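PDB 3ZTV: NAD nucleotidase from Haemophilus influenzae, which degrades NAD in the periplasm to adenosine and nicotinamide riboside, acting as a pyrophosphatase and as a zinc-dependent 5'-nucleotidase with a preference for AMP. Local coordinates for residues 439-445 and 526-531; 396-402 and 491-495; 46-52 and 334-340; 291-297 and 328-334. All blocks are in the same frame, centred on the assembly; numbering follows the deposited sequence.

Interaction 1 of 4, residues 439-445 and 526-531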
# COMPACT_ATOMS: atom_id res chain seq x y z
N TYR A 439 12.63 -12.64 -17.94
CA TYR A 439 13.16 -13.13 -16.68
C TYR A 439 13.98 -12.02 -16.03
O TYR A 439 14.57 -11.18 -16.71
CB TYR A 439 14.10 -14.31 -16.90
CG TYR A 439 13.45 -15.60 -17.34
CD1 TYR A 439 12.59 -16.29 -16.49
CD2 TYR A 439 13.73 -16.15 -18.58
CE1 TYR A 439 12.01 -17.47 -16.88
CE2 TYR A 439 13.16 -17.35 -18.98
CZ TYR A 439 12.29 -18.00 -18.12
OH TYR A 439 11.71 -19.18 -18.50
N LYS A 440 14.03 -12.04 -14.70
CA LYS A 440 14.91 -11.15 -13.94
C LYS A 440 16.05 -12.03 -13.44
O LYS A 440 15.83 -12.92 -12.63
CB LYS A 440 14.15 -10.54 -12.76
CG LYS A 440 14.95 -9.52 -11.96
CD LYS A 440 15.11 -8.21 -12.70
CE LYS A 440 15.65 -7.13 -11.78
NZ LYS A 440 15.91 -5.86 -12.51
N MET A 441 17.26 -11.80 -13.94
CA MET A 441 18.34 -12.77 -13.78
C MET A 441 19.71 -12.12 -13.70
O MET A 441 19.98 -11.12 -14.37
CB MET A 441 18.30 -13.79 -14.93
CG MET A 441 18.41 -13.16 -16.32
SD MET A 441 18.10 -14.28 -17.71
CE MET A 441 19.47 -15.42 -17.56
N GLU A 442 20.58 -12.69 -12.88
CA GLU A 442 21.93 -12.17 -12.69
C GLU A 442 22.77 -12.24 -13.97
O GLU A 442 22.56 -13.10 -14.82
CB GLU A 442 22.64 -12.93 -11.56
CG GLU A 442 22.13 -12.60 -10.17
CD GLU A 442 20.89 -13.38 -9.77
OE1 GLU A 442 20.36 -14.14 -10.60
OE2 GLU A 442 20.44 -13.22 -8.61
N GLY A 443 23.72 -11.32 -14.08
CA GLY A 443 24.61 -11.29 -15.23
C GLY A 443 25.34 -12.60 -15.48
O GLY A 443 25.60 -12.96 -16.63
N SER A 444 25.67 -13.32 -14.41
CA SER A 444 26.35 -14.60 -14.56
C SER A 444 25.49 -15.61 -15.33
O SER A 444 26.00 -16.42 -16.10
CB SER A 444 26.74 -15.17 -13.19
OG SER A 444 25.59 -15.35 -12.38
N LEU A 445 24.18 -15.54 -15.12
CA LEU A 445 23.25 -16.42 -15.83
C LEU A 445 23.05 -15.98 -17.28
O LEU A 445 22.78 -16.81 -18.15
CB LEU A 445 21.91 -16.47 -15.10
CG LEU A 445 21.92 -17.18 -13.75
CD1 LEU A 445 20.61 -16.93 -13.01
CD2 LEU A 445 22.17 -18.67 -13.91
N THR A 526 19.79 -22.72 -19.57
CA THR A 526 19.61 -21.78 -18.46
C THR A 526 18.18 -21.25 -18.38
O THR A 526 17.61 -21.19 -17.29
CB THR A 526 20.64 -20.62 -18.52
OG1 THR A 526 21.95 -21.12 -18.23
CG2 THR A 526 20.29 -19.54 -17.52
N PHE A 527 17.59 -20.88 -19.51
CA PHE A 527 16.19 -20.44 -19.51
C PHE A 527 15.27 -21.56 -19.04
O PHE A 527 14.30 -21.33 -18.32
CB PHE A 527 15.74 -19.97 -20.90
CG PHE A 527 16.27 -18.61 -21.31
CD1 PHE A 527 16.66 -17.67 -20.36
CD2 PHE A 527 16.34 -18.27 -22.65
CE1 PHE A 527 17.13 -16.42 -20.76
CE2 PHE A 527 16.80 -17.03 -23.05
CZ PHE A 527 17.20 -16.11 -22.11
N GLY A 528 15.56 -22.79 -19.47
CA GLY A 528 14.79 -23.94 -19.06
C GLY A 528 14.75 -24.12 -17.55
O GLY A 528 13.73 -24.55 -16.99
N LYS A 529 15.85 -23.79 -16.89
CA LYS A 529 15.93 -23.91 -15.44
C LYS A 529 15.25 -22.75 -14.70
O LYS A 529 14.76 -22.92 -13.58
CB LYS A 529 17.38 -24.06 -14.98
CG LYS A 529 17.99 -25.41 -15.37
CD LYS A 529 19.47 -25.47 -15.06
CE LYS A 529 20.12 -26.67 -15.73
NZ LYS A 529 21.60 -26.70 -15.55
N LEU A 530 15.21 -21.58 -15.33
CA LEU A 530 14.56 -20.42 -14.72
C LEU A 530 13.04 -20.55 -14.80
O LEU A 530 12.32 -20.01 -13.96
CB LEU A 530 15.00 -19.12 -15.38
CG LEU A 530 16.50 -18.85 -15.56
CD1 LEU A 530 16.71 -17.41 -16.00
CD2 LEU A 530 17.28 -19.14 -14.29
N PHE A 531 12.56 -21.24 -15.83
CA PHE A 531 11.13 -21.39 -16.06
C PHE A 531 10.41 -21.95 -14.83
O PHE A 531 10.82 -22.98 -14.27
CB PHE A 531 10.88 -22.28 -17.29
CG PHE A 531 9.45 -22.31 -17.74
CD1 PHE A 531 8.87 -21.20 -18.33
CD2 PHE A 531 8.68 -23.45 -17.57
CE1 PHE A 531 7.55 -21.23 -18.75
CE2 PHE A 531 7.36 -23.49 -17.99
CZ PHE A 531 6.79 -22.37 -18.58
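Thr526 opens the helical side of this contact. Its CG2 lies 3.7 Å from Leu445 O and 4.2 Å from Met441 CE. Its hydroxyl turns to Asp452, on the helix 443-460 that follows the strand. Phe527 starts out sideways, but its ring reaches both Tyr439 and Met441. The Phe527 and Tyr439 planes lie 28° apart with centroids at 5.6 Å, so the rings are slid past each other and barely overlap; the nearest carbons are Tyr439 CD2 and Phe527 CD1 at 3.8 Å. Met441 SD sits at the edge of the Phe527 ring, 5.2 Å from its centroid, a Met-aromatic contact. Leu530, one turn on from Thr526, fills the centre. Its CB makes a CH-pi contact over the Tyr439 face, 3.9 Å from the ring centroid. Its CD1 meets Met441 CE at 3.7 Å, and its CD2 meets Leu445 CD1 at 4.2 Å. Phe531 ends the segment, with its CA 3.3 Å from Tyr439 OH.

The contact lies in the C-terminal domain. The axes of strand 439-442 and helix 526-530 come within 10.6 Å, at 116°. No hydrogen bond joins the two segments. Tyr439 OH bonds instead to the backbone of Ala518, in a segment that probably binds substrate. Between these two segments, then, the contact rests on apolar and aromatic packing, and Asp452 and Ala518 satisfy the polar ends of Thr526 and Tyr439.

Interaction 2 of 4, residues 396-402 and 491-495; sequences YNELKTV and EVLNK
A type I beta turn, Leu399 to Val402, and the preceding Tyr396 receive a lysine side chain in the C-terminal domain. The turn lies between helix 386-396 and strand 404-408. It closes through Val402 N to Leu399 O at 3.3 Å. The partner strand 487-493 runs out into Asn494 and Lys495. The backbones stay apart; the nearest CA pair is Val402 and Lys495 at 8.8 Å.

Lys495 has the most buried area. Its side chain is extended, all four chi angles t, and reaches the turn's carbonyls. NZ donates to Val402 O at 2.7 Å and weakly to Lys400 O at 3.0 Å. Tyr396 comes next, with chi1 t and chi2 87°. One ring face meets Lys495 NZ in a cation-pi contact, 4.6 Å from the centroid. Tyr396 OH lies 4.3 Å from Leu493 CD2, and a water links this hydroxyl to Leu493 O, 2.7 Å from each. A second water accepts from Lys495 NZ at 2.7 Å and donates to Tyr396 O at 2.8 Å and Leu399 O at 3.0 Å.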
# COMPACT_ATOMS: atom_id res chain seq x y z
N TYR A 396 13.32 -5.51 -27.85
CA TYR A 396 13.88 -4.57 -26.87
C TYR A 396 13.02 -3.32 -26.77
O TYR A 396 12.85 -2.75 -25.69
CB TYR A 396 15.31 -4.23 -27.29
CG TYR A 396 16.05 -3.25 -26.41
CD1 TYR A 396 16.75 -3.68 -25.29
CD2 TYR A 396 16.08 -1.90 -26.72
CE1 TYR A 396 17.45 -2.79 -24.49
CE2 TYR A 396 16.77 -1.01 -25.94
CZ TYR A 396 17.46 -1.45 -24.83
OH TYR A 396 18.15 -0.54 -24.06
N ASN A 397 12.44 -2.92 -27.90
CA ASN A 397 11.61 -1.72 -27.97
C ASN A 397 10.26 -1.84 -27.24
O ASN A 397 9.63 -0.82 -26.96
CB ASN A 397 11.38 -1.36 -29.44
CG ASN A 397 10.44 -0.18 -29.61
OD1 ASN A 397 10.80 0.96 -29.34
ND2 ASN A 397 9.22 -0.46 -30.08
N GLU A 398 9.82 -3.05 -26.94
CA GLU A 398 8.50 -3.25 -26.33
C GLU A 398 8.36 -2.71 -24.91
O GLU A 398 7.37 -2.05 -24.60
CB GLU A 398 8.13 -4.74 -26.32
CG GLU A 398 7.66 -5.28 -27.66
CD GLU A 398 6.23 -4.91 -27.99
OE1 GLU A 398 5.64 -4.05 -27.30
OE2 GLU A 398 5.68 -5.49 -28.95
N LEU A 399 9.34 -2.99 -24.06
CA LEU A 399 9.24 -2.71 -22.62
C LEU A 399 10.28 -1.70 -22.17
O LEU A 399 11.48 -1.92 -22.35
CB LEU A 399 9.42 -4.00 -21.82
CG LEU A 399 8.49 -5.17 -22.15
CD1 LEU A 399 8.80 -6.36 -21.27
CD2 LEU A 399 7.04 -4.76 -22.01
N LYS A 400 9.84 -0.61 -21.57
CA LYS A 400 10.78 0.41 -21.09
C LYS A 400 11.73 -0.13 -20.02
O LYS A 400 12.80 0.42 -19.79
CB LYS A 400 10.04 1.64 -20.57
CG LYS A 400 9.05 1.37 -19.44
CD LYS A 400 8.33 2.65 -19.04
CE LYS A 400 7.17 2.36 -18.10
NZ LYS A 400 6.09 1.57 -18.77
N THR A 401 11.32 -1.22 -19.37
CA THR A 401 12.04 -1.80 -18.25
C THR A 401 13.16 -2.76 -18.66
O THR A 401 14.06 -3.04 -17.88
CB THR A 401 11.07 -2.57 -17.36
OG1 THR A 401 10.31 -3.48 -18.17
CG2 THR A 401 10.12 -1.62 -16.64
N VAL A 402 13.09 -3.29 -19.87
CA VAL A 402 14.01 -4.34 -20.29
C VAL A 402 15.44 -3.85 -20.54
O VAL A 402 15.65 -2.83 -21.20
CB VAL A 402 13.46 -5.10 -21.52
CG1 VAL A 402 14.52 -6.00 -22.13
CG2 VAL A 402 12.23 -5.90 -21.13
N GLU A 491 29.08 -6.94 -23.05
CA GLU A 491 28.69 -5.60 -22.64
C GLU A 491 27.18 -5.45 -22.69
O GLU A 491 26.50 -6.06 -23.53
CB GLU A 491 29.32 -4.55 -23.55
CG GLU A 491 30.84 -4.55 -23.58
CD GLU A 491 31.37 -3.76 -24.75
OE1 GLU A 491 31.56 -2.53 -24.58
OE2 GLU A 491 31.57 -4.35 -25.83
N VAL A 492 26.66 -4.62 -21.79
CA VAL A 492 25.25 -4.27 -21.77
C VAL A 492 25.09 -2.75 -21.85
O VAL A 492 25.83 -2.00 -21.20
CB VAL A 492 24.57 -4.80 -20.50
CG1 VAL A 492 23.13 -4.31 -20.40
CG2 VAL A 492 24.63 -6.33 -20.47
N LEU A 493 24.14 -2.30 -22.66
CA LEU A 493 23.87 -0.88 -22.84
C LEU A 493 23.19 -0.28 -21.61
O LEU A 493 22.13 -0.74 -21.18
CB LEU A 493 22.99 -0.67 -24.08
CG LEU A 493 22.64 0.75 -24.50
CD1 LEU A 493 23.89 1.61 -24.64
CD2 LEU A 493 21.84 0.75 -25.80
N ASN A 494 23.82 0.74 -21.03
CA ASN A 494 23.20 1.47 -19.93
C ASN A 494 22.02 2.26 -20.45
O ASN A 494 22.18 3.19 -21.24
CB ASN A 494 24.22 2.39 -19.25
CG ASN A 494 23.67 3.05 -18.00
OD1 ASN A 494 22.54 3.53 -17.97
ND2 ASN A 494 24.48 3.07 -16.94
N LYS A 495 20.82 1.89 -20.01
CA LYS A 495 19.60 2.47 -20.56
C LYS A 495 19.38 3.92 -20.12
O LYS A 495 19.23 4.81 -20.96
CB LYS A 495 18.39 1.61 -20.19
CG LYS A 495 17.28 1.66 -21.23
CD LYS A 495 16.37 0.45 -21.12
CE LYS A 495 15.37 0.43 -22.26
NZ LYS A 495 14.37 -0.66 -22.11
O HOH W 1 19.65 -1.50 -22.08
O HOH W 2 12.98 -0.25 -24.41

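Interaction 3 of 4, residues 46-52 and 334-340; sequences FSAVNAK and DHDAKTD
This is a partly buried contact between the first two turns of helix 46-59 and the loop that leads into helix 337-353. It sits at one side of the N-terminal metallophosphoesterase domain. Residues 46-52 are regular helix. Residues 334-336 are extended, and the helix starts at Ala337. The backbones come close: Ala48 CA is 4.5 Å from Asp334 CA, and Ala51 CA is 4.6 Å from Asp336 CA. Small residues allow this. Ala48 CA makes a CA-H...O contact with Asp334 O at 3.3 Å, and Ala51 CB touches His335 C at 3.4 Å.

Ser47, chi1 t, accepts at OG from Asp336 N at 3.0 Å and donates from OG to Asp340 OD1 at 2.6 Å. Asp336, chi1 t, is the N-cap of helix 337-353: its OD2 accepts from Thr339 N at 3.0 Å and from Thr339 OG1 at 2.7 Å. Thr339 OG1, chi1 m, in turn accepts from Asn50 ND2 at 2.9 Å, so helix 46-59 is tied directly to the cap. Asn50 ND2 also bonds to Val89 O, on helix 84-93. His335 ND1 donates to Asp340 OD2 at 3.2 Å. Lys52 NZ makes a long salt bridge to Asp334 OD1 at 3.7 Å; its stronger partner is Ser331, which also bonds Asp334 OD2. Asp334 OD1 has a further salt bridge to Lys55.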
# COMPACT_ATOMS: atom_id res chain seq x y z
N PHE A 46 -15.34 -14.57 -31.75
CA PHE A 46 -16.37 -13.79 -31.09
C PHE A 46 -17.79 -14.09 -31.56
O PHE A 46 -18.74 -13.80 -30.84
CB PHE A 46 -16.08 -12.28 -31.16
CG PHE A 46 -16.14 -11.61 -29.81
CD1 PHE A 46 -17.36 -11.19 -29.29
CD2 PHE A 46 -14.99 -11.42 -29.06
CE1 PHE A 46 -17.42 -10.58 -28.05
CE2 PHE A 46 -15.06 -10.82 -27.81
CZ PHE A 46 -16.27 -10.39 -27.31
N SER A 47 -17.96 -14.68 -32.75
CA SER A 47 -19.30 -15.07 -33.16
C SER A 47 -19.83 -16.15 -32.22
O SER A 47 -20.98 -16.09 -31.77
CB SER A 47 -19.32 -15.56 -34.60
OG SER A 47 -20.63 -15.93 -34.98
N ALA A 48 -19.00 -17.15 -31.92
CA ALA A 48 -19.37 -18.19 -30.96
C ALA A 48 -19.59 -17.60 -29.56
O ALA A 48 -20.53 -17.99 -28.87
CB ALA A 48 -18.31 -19.28 -30.92
N VAL A 49 -18.73 -16.68 -29.13
CA VAL A 49 -18.89 -16.05 -27.81
C VAL A 49 -20.26 -15.40 -27.69
O VAL A 49 -21.02 -15.68 -26.75
CB VAL A 49 -17.79 -15.00 -27.52
CG1 VAL A 49 -18.18 -14.14 -26.33
CG2 VAL A 49 -16.46 -15.68 -27.25
N ASN A 50 -20.59 -14.54 -28.64
CA ASN A 50 -21.86 -13.82 -28.56
C ASN A 50 -23.07 -14.73 -28.69
O ASN A 50 -24.07 -14.55 -27.98
CB ASN A 50 -21.89 -12.66 -29.55
CG ASN A 50 -21.03 -11.48 -29.10
OD1 ASN A 50 -20.63 -11.39 -27.94
ND2 ASN A 50 -20.75 -10.57 -30.02
N ALA A 51 -22.99 -15.71 -29.58
CA ALA A 51 -24.08 -16.68 -29.72
C ALA A 51 -24.31 -17.44 -28.41
O ALA A 51 -25.45 -17.60 -27.97
CB ALA A 51 -23.78 -17.66 -30.85
N LYS A 52 -23.24 -17.91 -27.79
CA LYS A 52 -23.37 -18.66 -26.55
C LYS A 52 -23.87 -17.79 -25.39
O LYS A 52 -24.75 -18.21 -24.62
CB LYS A 52 -22.05 -19.36 -26.18
CG LYS A 52 -22.14 -20.23 -24.93
CD LYS A 52 -22.38 -21.70 -25.24
CE LYS A 52 -23.77 -21.96 -25.80
NZ LYS A 52 -24.10 -23.43 -25.80
N ASP A 334 -21.52 -22.67 -32.30
CA ASP A 334 -22.32 -21.50 -31.98
C ASP A 334 -21.96 -20.37 -32.94
O ASP A 334 -20.78 -20.12 -33.18
CB ASP A 334 -22.06 -21.01 -30.56
CG ASP A 334 -22.35 -22.06 -29.51
OD1 ASP A 334 -23.53 -22.41 -29.30
OD2 ASP A 334 -21.37 -22.52 -28.89
N HIS A 335 -22.95 -19.69 -33.48
CA HIS A 335 -22.68 -18.50 -34.28
C HIS A 335 -23.83 -17.51 -34.23
O HIS A 335 -25.00 -17.88 -34.15
CB HIS A 335 -22.26 -18.85 -35.72
CG HIS A 335 -23.33 -19.52 -36.52
ND1 HIS A 335 -23.98 -18.90 -37.56
CD2 HIS A 335 -23.85 -20.77 -36.44
CE1 HIS A 335 -24.86 -19.74 -38.09
NE2 HIS A 335 -24.80 -20.88 -37.43
N ASP A 336 -23.48 -16.22 -34.21
CA ASP A 336 -24.45 -15.15 -34.04
C ASP A 336 -24.53 -14.36 -35.33
O ASP A 336 -23.50 -13.90 -35.83
CB ASP A 336 -24.01 -14.24 -32.90
CG ASP A 336 -24.93 -13.05 -32.71
OD1 ASP A 336 -26.13 -13.26 -32.46
OD2 ASP A 336 -24.45 -11.90 -32.80
N ALA A 337 -25.73 -14.18 -35.86
CA ALA A 337 -25.91 -13.53 -37.16
C ALA A 337 -25.34 -12.11 -37.19
O ALA A 337 -24.61 -11.74 -38.11
CB ALA A 337 -27.39 -13.53 -37.56
N LYS A 338 -25.66 -11.31 -36.18
CA LYS A 338 -25.15 -9.94 -36.13
C LYS A 338 -23.61 -9.92 -36.09
O LYS A 338 -22.97 -9.16 -36.81
CB LYS A 338 -25.74 -9.19 -34.94
CG LYS A 338 -25.20 -7.77 -34.76
CD LYS A 338 -26.14 -6.92 -33.92
CE LYS A 338 -26.24 -7.42 -32.49
NZ LYS A 338 -27.10 -6.52 -31.65
N THR A 339 -23.04 -10.77 -35.23
CA THR A 339 -21.59 -10.80 -35.07
C THR A 339 -20.91 -11.33 -36.34
O THR A 339 -19.84 -10.85 -36.71
CB THR A 339 -21.18 -11.59 -33.83
OG1 THR A 339 -21.88 -11.07 -32.69
CG2 THR A 339 -19.68 -11.47 -33.58
N ASP A 340 -21.53 -12.30 -37.00
CA ASP A 340 -21.03 -12.80 -38.28
C ASP A 340 -20.92 -11.68 -39.31
O ASP A 340 -19.96 -11.61 -40.07
CB ASP A 340 -21.97 -13.88 -38.84
CG ASP A 340 -21.80 -15.22 -38.16
OD1 ASP A 340 -20.74 -15.48 -37.57
OD2 ASP A 340 -22.74 -16.04 -38.26

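Interaction 4 of 4, residues 291-297 and 328-334; sequences PHVLMSS and KSISLDD
Val293, Met295, Ile330 and Leu332 form the apolar centre, all on one face of the sheet. Ile330 CD1, with chi1 and chi2 both m, lies 4.0 Å from Val293 CB and 4.1 Å from Met295 CE. Leu332 CD2 is 4.1 Å from Met295 CB. Leu236 and Leu324, from helices 234-238 and 314-325, pack on this face. Leu294 and Ser331 point to the other face, where Leu294 meets helix 46-59.

The backbones are two parallel strands at 4.7 Å, their short axes 33° apart. Val293 pairs with Ile330, Leu294 with Ser331 and Met295 with Leu332. The hydrogen bonds follow the parallel ladder: Val293 N to Ser329 O 2.8 Å, Ser331 N to Val293 O 2.9 Å, Met295 N to Ser331 O 3.0 Å and Asp333 N to Met295 O 3.0 Å. Strand 330-332 is outermost, within this chain, in a mixed sheet with strands 11-18 and 63-67. The chain crosses between the two parallel neighbours through two short strands and helix 314-325, a beta-alpha-beta-like crossover.

Beyond the ladder, Asp333 takes positive backbone angles (phi 59°, psi 37°), with chi1 m. Its OD1 accepts from Ser297 N at 2.9 Å, and its OD2 from Ser297 OG at 2.6 Å. A water donates to Asp333 OD1 at 2.8 Å and lies 3.2 Å from Ser296 OG, which also bonds His298 N. Ser331 OG donates to Asp334 OD2 at 2.6 Å.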
# COMPACT_ATOMS: atom_id res chain seq x y z
N PRO A 291 -17.62 -24.58 -17.39
CA PRO A 291 -16.75 -23.83 -18.31
C PRO A 291 -17.00 -24.30 -19.75
O PRO A 291 -16.54 -25.39 -20.13
CB PRO A 291 -15.35 -24.22 -17.84
CG PRO A 291 -15.51 -25.61 -17.29
CD PRO A 291 -16.94 -25.74 -16.80
N HIS A 292 -17.72 -23.51 -20.54
CA HIS A 292 -18.07 -23.91 -21.91
C HIS A 292 -16.93 -23.62 -22.88
O HIS A 292 -16.63 -22.45 -23.15
CB HIS A 292 -19.29 -23.14 -22.41
CG HIS A 292 -20.55 -23.41 -21.65
ND1 HIS A 292 -20.96 -22.65 -20.57
CD2 HIS A 292 -21.51 -24.34 -21.84
CE1 HIS A 292 -22.12 -23.12 -20.12
NE2 HIS A 292 -22.47 -24.14 -20.88
N VAL A 293 -16.31 -24.66 -23.42
CA VAL A 293 -15.32 -24.48 -24.48
C VAL A 293 -16.04 -24.41 -25.83
O VAL A 293 -16.80 -25.32 -26.20
CB VAL A 293 -14.29 -25.62 -24.49
CG1 VAL A 293 -13.35 -25.49 -25.69
CG2 VAL A 293 -13.49 -25.60 -23.22
N LEU A 294 -15.80 -23.33 -26.56
CA LEU A 294 -16.45 -23.07 -27.83
C LEU A 294 -15.64 -23.71 -28.94
O LEU A 294 -14.51 -23.30 -29.19
CB LEU A 294 -16.55 -21.56 -28.04
CG LEU A 294 -17.18 -20.78 -26.87
CD1 LEU A 294 -17.05 -19.28 -27.11
CD2 LEU A 294 -18.64 -21.19 -26.66
N MET A 295 -16.21 -24.70 -29.62
CA MET A 295 -15.46 -25.50 -30.58
C MET A 295 -16.21 -25.69 -31.89
O MET A 295 -17.43 -25.84 -31.90
CB MET A 295 -15.12 -26.86 -29.95
CG MET A 295 -14.13 -27.72 -30.74
SD MET A 295 -13.70 -29.25 -29.88
CE MET A 295 -12.81 -28.56 -28.48
N SER A 296 -15.48 -25.65 -33.00
CA SER A 296 -16.04 -26.00 -34.30
C SER A 296 -16.09 -27.51 -34.50
O SER A 296 -15.24 -28.25 -34.00
CB SER A 296 -15.19 -25.38 -35.40
OG SER A 296 -15.64 -25.80 -36.68
N SER A 297 -17.10 -27.97 -35.24
CA SER A 297 -17.19 -29.38 -35.61
C SER A 297 -16.51 -29.66 -36.94
O SER A 297 -16.45 -30.81 -37.38
CB SER A 297 -18.66 -29.81 -35.72
OG SER A 297 -19.27 -29.19 -36.84
N LYS A 328 -20.99 -32.04 -21.86
CA LYS A 328 -21.66 -30.87 -21.33
C LYS A 328 -20.83 -29.59 -21.47
O LYS A 328 -21.37 -28.50 -21.63
CB LYS A 328 -22.02 -31.11 -19.85
CG LYS A 328 -22.78 -29.99 -19.18
CD LYS A 328 -23.44 -30.48 -17.90
CE LYS A 328 -24.45 -29.46 -17.41
NZ LYS A 328 -25.25 -28.92 -18.54
N SER A 329 -19.51 -29.73 -21.41
CA SER A 329 -18.61 -28.58 -21.36
C SER A 329 -18.05 -28.18 -22.72
O SER A 329 -17.20 -27.29 -22.80
CB SER A 329 -17.45 -28.86 -20.40
OG SER A 329 -17.92 -29.31 -19.13
N ILE A 330 -18.48 -28.86 -23.78
CA ILE A 330 -18.13 -28.51 -25.16
C ILE A 330 -19.37 -27.96 -25.83
O ILE A 330 -20.45 -28.57 -25.76
CB ILE A 330 -17.62 -29.74 -25.96
CG1 ILE A 330 -16.37 -30.34 -25.30
CG2 ILE A 330 -17.38 -29.37 -27.43
CD1 ILE A 330 -15.18 -29.40 -25.24
N SER A 331 -19.25 -26.81 -26.49
CA SER A 331 -20.36 -26.25 -27.22
C SER A 331 -19.95 -26.13 -28.68
O SER A 331 -19.03 -25.38 -29.02
CB SER A 331 -20.72 -24.88 -26.65
OG SER A 331 -21.92 -24.39 -27.21
N LEU A 332 -20.62 -26.86 -29.56
CA LEU A 332 -20.24 -26.90 -30.98
C LEU A 332 -20.98 -25.90 -31.86
O LEU A 332 -22.21 -25.78 -31.78
CB LEU A 332 -20.43 -28.30 -31.57
CG LEU A 332 -19.61 -29.43 -30.94
CD1 LEU A 332 -20.15 -30.79 -31.38
CD2 LEU A 332 -18.14 -29.30 -31.29
N ASP A 333 -20.22 -25.20 -32.70
CA ASP A 333 -20.76 -24.43 -33.82
C ASP A 333 -21.75 -23.33 -33.43
O ASP A 333 -22.71 -23.08 -34.16
CB ASP A 333 -21.39 -25.36 -34.87
CG ASP A 333 -20.40 -26.35 -35.44
OD1 ASP A 333 -19.21 -26.01 -35.62
OD2 ASP A 333 -20.82 -27.49 -35.73
N ASP A 334 -21.52 -22.67 -32.30
CA ASP A 334 -22.32 -21.50 -31.98
C ASP A 334 -21.96 -20.37 -32.94
O ASP A 334 -20.78 -20.12 -33.18
CB ASP A 334 -22.06 -21.01 -30.56
CG ASP A 334 -22.35 -22.06 -29.51
OD1 ASP A 334 -23.53 -22.41 -29.30
OD2 ASP A 334 -21.37 -22.52 -28.89
O HOH W 3 -18.06 -23.68 -36.66

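The contacts form two pairs on opposite sides of the chain's centre. Interactions 3 and 4 have centres about 12 Å apart and touch. They share Asp334. Lys52 NZ lies 2.8 Å from Ser331 OG, a probable hydrogen bond, and Val49 and Lys52 pack on Leu294. Strand 330-332 leads into helix 337-353, so together they join this edge of the seven-stranded sheet to helix 46-59. Interaction 4 is nested within the loop closed by interaction 3. Interactions 1 and 2 follow, alternating along the chain; their centres are about 17 Å apart, without touching. They meet the five-stranded C-terminal sheet through strand 435-442 and the loop before strand 404-408. About 39 to 43 Å separates the centres of the two pairs.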